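Local atomic coordinates of beta-lactamase inhibitory protein BLIP-I (Streptomyces exfoliatus, PDB entry 3GMV), a protein that probably binds and inhibits beta-lactamases through a direct protein-protein interface. Residues A[18-23]-A[38-43]; A[82-87]-A[136-141]. One frame throughout, in Å; residues are numbered along the deposited sequence.

Contact 1: A[18-23]-A[38-43]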
loop_
_atom_site.group_PDB
_atom_site.type_symbol
_atom_site.label_atom_id
_atom_site.label_comp_id
_atom_site.label_asym_id
_atom_site.label_seq_id
_atom_site.Cartn_x
_atom_site.Cartn_y
_atom_site.Cartn_z
ATOM N N ASP A 18 -9.666 4.166 -17.613
ATOM C CA ASP A 18 -9.273 3.366 -18.771
ATOM C C ASP A 18 -7.758 3.180 -18.808
ATOM O O ASP A 18 -7.264 2.092 -19.151
ATOM C CB ASP A 18 -9.760 4.001 -20.078
ATOM C CG ASP A 18 -11.265 3.827 -20.273
ATOM O OD1 ASP A 18 -11.821 2.905 -19.629
ATOM O OD2 ASP A 18 -11.857 4.631 -21.036
ATOM N N GLU A 19 -7.015 4.237 -18.448
ATOM C CA GLU A 19 -5.556 4.145 -18.460
ATOM C C GLU A 19 -5.081 3.099 -17.454
ATOM O O GLU A 19 -4.187 2.292 -17.727
ATOM C CB GLU A 19 -4.909 5.515 -18.160
ATOM C CG GLU A 19 -4.869 6.345 -19.451
ATOM C CD GLU A 19 -4.529 7.805 -19.216
ATOM O OE1 GLU A 19 -4.650 8.297 -18.080
ATOM O OE2 GLU A 19 -4.098 8.451 -20.185
ATOM N N VAL A 20 -5.655 3.143 -16.264
ATOM C CA VAL A 20 -5.279 2.195 -15.243
ATOM C C VAL A 20 -5.673 0.762 -15.606
ATOM O O VAL A 20 -4.891 -0.166 -15.410
ATOM C CB VAL A 20 -5.917 2.602 -13.880
ATOM C CG1 VAL A 20 -5.625 1.512 -12.854
ATOM C CG2 VAL A 20 -5.321 3.946 -13.425
ATOM N N TRP A 21 -6.897 0.583 -16.119
ATOM C CA TRP A 21 -7.372 -0.731 -16.579
ATOM C C TRP A 21 -6.404 -1.316 -17.633
ATOM O O TRP A 21 -6.056 -2.508 -17.567
ATOM C CB TRP A 21 -8.786 -0.571 -17.158
ATOM C CG TRP A 21 -9.491 -1.854 -17.568
ATOM C CD1 TRP A 21 -9.617 -2.337 -18.822
ATOM C CD2 TRP A 21 -10.215 -2.737 -16.713
ATOM N NE1 TRP A 21 -10.367 -3.489 -18.815
ATOM C CE2 TRP A 21 -10.744 -3.756 -17.523
ATOM C CE3 TRP A 21 -10.463 -2.765 -15.330
ATOM C CZ2 TRP A 21 -11.495 -4.810 -17.004
ATOM C CZ3 TRP A 21 -11.199 -3.784 -14.816
ATOM C CH2 TRP A 21 -11.708 -4.820 -15.652
ATOM N N GLU A 22 -5.957 -0.482 -18.571
ATOM C CA GLU A 22 -5.058 -0.931 -19.628
ATOM C C GLU A 22 -3.715 -1.369 -19.025
ATOM O O GLU A 22 -3.207 -2.462 -19.321
ATOM C CB GLU A 22 -4.870 0.165 -20.693
ATOM C CG GLU A 22 -3.704 -0.133 -21.680
ATOM C CD GLU A 22 -4.025 -1.213 -22.695
ATOM O OE1 GLU A 22 -5.211 -1.508 -22.911
ATOM O OE2 GLU A 22 -3.087 -1.765 -23.317
ATOM N N ILE A 23 -3.140 -0.532 -18.182
ATOM C CA ILE A 23 -1.831 -0.848 -17.600
ATOM C C ILE A 23 -1.923 -2.097 -16.714
ATOM O O ILE A 23 -1.050 -2.962 -16.744
ATOM C CB ILE A 23 -1.262 0.339 -16.798
ATOM C CG1 ILE A 23 -0.850 1.465 -17.769
ATOM C CG2 ILE A 23 -0.054 -0.127 -16.011
ATOM C CD1 ILE A 23 -0.661 2.810 -17.046
ATOM N N ASP A 38 -17.056 0.914 -8.248
ATOM C CA ASP A 38 -16.482 1.711 -9.337
ATOM C C ASP A 38 -14.955 1.522 -9.458
ATOM O O ASP A 38 -14.335 1.993 -10.421
ATOM C CB ASP A 38 -16.775 3.197 -9.125
ATOM C CG ASP A 38 -18.254 3.541 -9.342
ATOM O OD1 ASP A 38 -19.005 2.701 -9.839
ATOM O OD2 ASP A 38 -18.641 4.664 -9.006
ATOM N N SER A 39 -14.352 0.854 -8.477
ATOM C CA SER A 39 -12.895 0.721 -8.421
ATOM C C SER A 39 -12.361 -0.393 -9.328
ATOM O O SER A 39 -13.119 -1.021 -10.065
ATOM C CB SER A 39 -12.466 0.519 -6.971
ATOM O OG SER A 39 -12.803 1.700 -6.204
ATOM N N ILE A 40 -11.046 -0.613 -9.309
ATOM C CA ILE A 40 -10.473 -1.728 -10.064
ATOM C C ILE A 40 -9.653 -2.521 -9.102
ATOM O O ILE A 40 -8.944 -1.929 -8.286
ATOM C CB ILE A 40 -9.514 -1.184 -11.183
ATOM C CG1 ILE A 40 -10.328 -0.431 -12.253
ATOM C CG2 ILE A 40 -8.741 -2.330 -11.822
ATOM C CD1 ILE A 40 -9.479 0.349 -13.281
ATOM N N LEU A 41 -9.653 -3.848 -9.238
ATOM C CA LEU A 41 -8.788 -4.692 -8.416
ATOM C C LEU A 41 -8.117 -5.676 -9.369
ATOM O O LEU A 41 -8.795 -6.270 -10.220
ATOM C CB LEU A 41 -9.652 -5.481 -7.428
ATOM C CG LEU A 41 -8.992 -6.385 -6.389
ATOM C CD1 LEU A 41 -8.119 -5.553 -5.489
ATOM C CD2 LEU A 41 -10.092 -7.085 -5.562
ATOM N N CYS A 42 -6.801 -5.823 -9.247
ATOM C CA CYS A 42 -6.032 -6.734 -10.116
ATOM C C CYS A 42 -5.195 -7.645 -9.213
ATOM O O CYS A 42 -4.525 -7.171 -8.304
ATOM C CB CYS A 42 -5.097 -5.954 -11.054
ATOM S SG CYS A 42 -5.875 -4.574 -11.997
ATOM N N PHE A 43 -5.235 -8.950 -9.481
ATOM C CA PHE A 43 -4.472 -9.949 -8.713
ATOM C C PHE A 43 -3.305 -10.451 -9.552
ATOM O O PHE A 43 -3.442 -10.608 -10.749
ATOM C CB PHE A 43 -5.374 -11.128 -8.326
ATOM C CG PHE A 43 -6.321 -10.838 -7.187
ATOM C CD1 PHE A 43 -5.907 -10.950 -5.871
ATOM C CD2 PHE A 43 -7.644 -10.462 -7.440
ATOM C CE1 PHE A 43 -6.780 -10.694 -4.816
ATOM C CE2 PHE A 43 -8.521 -10.203 -6.391
ATOM C CZ PHE A 43 -8.087 -10.316 -5.076
#
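I40 meets V20 and W21 where helix 17-24 lies on strand 40-43 of the antiparallel sheet, part of the two-layer alpha/beta sandwich. The helix is confirmed by its own backbone bonds, such as E22 N to D18 O at 2.9 Å. W21 and I40 mark the nearest backbone approach, with their CA atoms 7.3 Å apart.

The aliphatic part is a meeting of methyl groups: CG1 of V20 lies 4.0 Å from CD1 of I40. An extended I40 side chain, with CD1 anti to CA (chi2 170°), carries that methyl to the helix surface. There it also rests 3.9 Å from CE3 of W21, on the benzene half of the indole, and 3.8 Å from the backbone N of W21.

The aromatic part is an edge contact. I40 CD1 sits near the plane of the indole, at its rim, so this methyl meets the edge of the ring and not its face. Both branches of the isoleucine share the work, since CG1 and CG2 of I40 also approach CE3 of W21, and CG2 reaches CZ3 at 4.1 Å. In W21, CG anti to the backbone N (chi1 -175°) sends the indole toward the strand, and chi2 (-101°) turns its benzene half to I40.

Neighbouring strands extend the patch: V20 and I40 both touch F57, while W21 and I40 both touch C30, which is disulfide-bonded to C42, two residues along the strand from I40. No hydrogen bond crosses between the two segments. Helix and strand are therefore joined here by dispersion and by the burial of hydrocarbon, with I40 supplying about half of the 171 Å² buried between the segments.

Contact 2: A[82-87]-A[136-141]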
loop_
_atom_site.group_PDB
_atom_site.type_symbol
_atom_site.label_atom_id
_atom_site.label_comp_id
_atom_site.label_asym_id
_atom_site.label_seq_id
_atom_site.Cartn_x
_atom_site.Cartn_y
_atom_site.Cartn_z
ATOM N N SER A 82 10.431 -3.847 20.473
ATOM C CA SER A 82 11.234 -2.740 21.011
ATOM C C SER A 82 11.174 -1.509 20.078
ATOM O O SER A 82 11.010 -0.358 20.528
ATOM C CB SER A 82 12.688 -3.215 21.142
ATOM O OG SER A 82 13.512 -2.217 21.748
ATOM N N HIS A 83 11.330 -1.737 18.783
ATOM C CA HIS A 83 11.260 -0.635 17.825
ATOM C C HIS A 83 9.879 0.001 17.879
ATOM O O HIS A 83 9.731 1.239 17.897
ATOM C CB HIS A 83 11.410 -1.095 16.379
ATOM C CG HIS A 83 12.718 -1.727 16.039
ATOM N ND1 HIS A 83 12.805 -3.018 15.569
ATOM C CD2 HIS A 83 13.972 -1.218 15.986
ATOM C CE1 HIS A 83 14.062 -3.292 15.271
ATOM N NE2 HIS A 83 14.790 -2.217 15.512
ATOM N N TYR A 84 8.860 -0.845 17.811
ATOM C CA TYR A 84 7.483 -0.383 17.784
ATOM C C TYR A 84 7.163 0.498 18.999
ATOM O O TYR A 84 6.492 1.542 18.881
ATOM C CB TYR A 84 6.516 -1.603 17.723
ATOM C CG TYR A 84 5.065 -1.141 17.681
ATOM C CD1 TYR A 84 4.486 -0.750 16.476
ATOM C CD2 TYR A 84 4.304 -1.093 18.833
ATOM C CE1 TYR A 84 3.178 -0.327 16.420
ATOM C CE2 TYR A 84 2.997 -0.661 18.795
ATOM C CZ TYR A 84 2.446 -0.275 17.601
ATOM O OH TYR A 84 1.152 0.161 17.575
ATOM N N ASN A 85 7.669 0.091 20.161
ATOM C CA ASN A 85 7.446 0.823 21.415
ATOM C C ASN A 85 8.105 2.191 21.464
ATOM O O ASN A 85 7.809 2.989 22.370
ATOM C CB ASN A 85 7.913 -0.001 22.609
ATOM C CG ASN A 85 6.960 -1.114 22.938
ATOM O OD1 ASN A 85 5.802 -1.087 22.519
ATOM N ND2 ASN A 85 7.431 -2.111 23.708
ATOM N N ARG A 86 8.942 2.484 20.472
ATOM C CA ARG A 86 9.532 3.806 20.371
ATOM C C ARG A 86 8.948 4.611 19.215
ATOM O O ARG A 86 9.557 5.585 18.730
ATOM C CB ARG A 86 11.070 3.727 20.328
ATOM C CG ARG A 86 11.653 3.245 21.659
ATOM C CD ARG A 86 13.228 3.254 21.630
ATOM N NE ARG A 86 13.728 2.223 20.714
ATOM C CZ ARG A 86 13.902 0.937 21.019
ATOM N NH1 ARG A 86 13.623 0.498 22.243
ATOM N NH2 ARG A 86 14.359 0.075 20.099
ATOM N N THR A 87 7.733 4.244 18.812
ATOM C CA THR A 87 6.973 5.059 17.891
ATOM C C THR A 87 5.772 5.614 18.639
ATOM O O THR A 87 5.334 5.058 19.681
ATOM C CB THR A 87 6.498 4.280 16.641
ATOM O OG1 THR A 87 5.642 3.193 17.047
ATOM C CG2 THR A 87 7.710 3.681 15.900
ATOM N N PRO A 136 4.370 -11.948 12.135
ATOM C CA PRO A 136 4.130 -10.819 13.036
ATOM C C PRO A 136 4.478 -9.534 12.273
ATOM O O PRO A 136 5.331 -9.569 11.406
ATOM C CB PRO A 136 5.136 -11.056 14.170
ATOM C CG PRO A 136 5.434 -12.584 14.117
ATOM C CD PRO A 136 5.429 -12.852 12.627
ATOM N N SER A 137 3.805 -8.423 12.552
ATOM C CA SER A 137 4.058 -7.232 11.748
ATOM C C SER A 137 3.691 -5.974 12.498
ATOM O O SER A 137 3.041 -6.012 13.538
ATOM C CB SER A 137 3.266 -7.274 10.433
ATOM O OG SER A 137 1.867 -7.181 10.682
ATOM N N ALA A 138 4.151 -4.861 11.954
ATOM C CA ALA A 138 3.625 -3.557 12.354
ATOM C C ALA A 138 3.189 -2.792 11.109
ATOM O O ALA A 138 3.720 -3.013 10.006
ATOM C CB ALA A 138 4.679 -2.779 13.150
ATOM N N SER A 139 2.212 -1.903 11.286
ATOM C CA SER A 139 1.735 -1.021 10.227
ATOM C C SER A 139 1.922 0.414 10.705
ATOM O O SER A 139 1.630 0.741 11.866
ATOM C CB SER A 139 0.241 -1.242 9.984
ATOM O OG SER A 139 0.045 -2.562 9.470
ATOM N N PHE A 140 2.316 1.280 9.783
ATOM C CA PHE A 140 2.528 2.680 10.093
ATOM C C PHE A 140 1.973 3.474 8.939
ATOM O O PHE A 140 2.318 3.206 7.791
ATOM C CB PHE A 140 4.035 2.971 10.202
ATOM C CG PHE A 140 4.709 2.250 11.330
ATOM C CD1 PHE A 140 4.473 2.628 12.651
ATOM C CD2 PHE A 140 5.621 1.229 11.077
ATOM C CE1 PHE A 140 5.116 1.936 13.698
ATOM C CE2 PHE A 140 6.284 0.571 12.116
ATOM C CZ PHE A 140 6.016 0.911 13.419
ATOM N N HIS A 141 1.121 4.458 9.215
ATOM C CA HIS A 141 0.629 5.306 8.126
ATOM C C HIS A 141 1.143 6.735 8.328
ATOM O O HIS A 141 1.104 7.258 9.449
ATOM C CB HIS A 141 -0.923 5.288 8.058
ATOM C CG HIS A 141 -1.501 3.916 7.856
ATOM N ND1 HIS A 141 -2.854 3.682 7.876
ATOM C CD2 HIS A 141 -0.914 2.710 7.678
ATOM C CE1 HIS A 141 -3.083 2.395 7.695
ATOM N NE2 HIS A 141 -1.924 1.776 7.588
#
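Y84 and T87 pack on A138 and F140 in a buried, largely apolar contact that seats Y84 of helix 81-84 and the type I beta turn from Y84 to T87 on strand 137-143, within the two-layer alpha/beta sandwich. The CA atoms of Y84 and A138, 7.4 Å apart, mark the nearest backbone approach.

CD1 of Y84 reaches both strand residues, lying 3.9 Å from CB of A138 and 3.8 Å from CZ of F140, and CE1 of Y84 also comes near F140. The two rings make neither a stack nor a T-shaped pair, since their planes are inclined at 32° and their centroids are 6.0 Å apart. Setting CG of Y84 anti to the backbone N (chi1 -179°) brings this ring down to the strand.

T87 approaches F140 from the opposing direction. Its CG2 lies 3.8 Å from CE1 of F140, and its OG1 meets the same carbon at the ring edge, near the ring plane. L96 of helix 93-99 and V100 of the loop after it touch both T87 and F140 and so complete the apolar surroundings.

Y84 O and the T87 hydroxyl, both on buried residues, are satisfied. The T87 backbone N and hydroxyl both donate to Y84 O, and R150 of strand 146-153 bonds to T87 OG1 through NE and to Y84 O through NH2, tying the turn to the neighbouring strand. The hydroxyl bond is short and well directed: T87 OG1 stands 2.6 Å from Y84 O, in the carbonyl plane and on a lone pair, with a C=O...O angle of 140°.

From the N terminus, helix 17-24 comes first, and contact 1 closes a short loop of 14 intervening residues that includes helix 26-29 and strand 30-31. The chain then runs through strands 52-57 and 63-69 before 82-87 opens contact 2. This second loop is longer, with 48 intervening residues that include helix 93-99 and strands 105-111 and 122-128. The two loops follow in series, neither nesting nor crossing. The contacts do not touch: the centres of contacts 1 and 2 lie about 32 Å apart, on opposite sides of the chain's centre. Both reach one antiparallel sheet: strands 40-43 and 137-143 are each second from an edge, so helical segments are fixed near both ends of it.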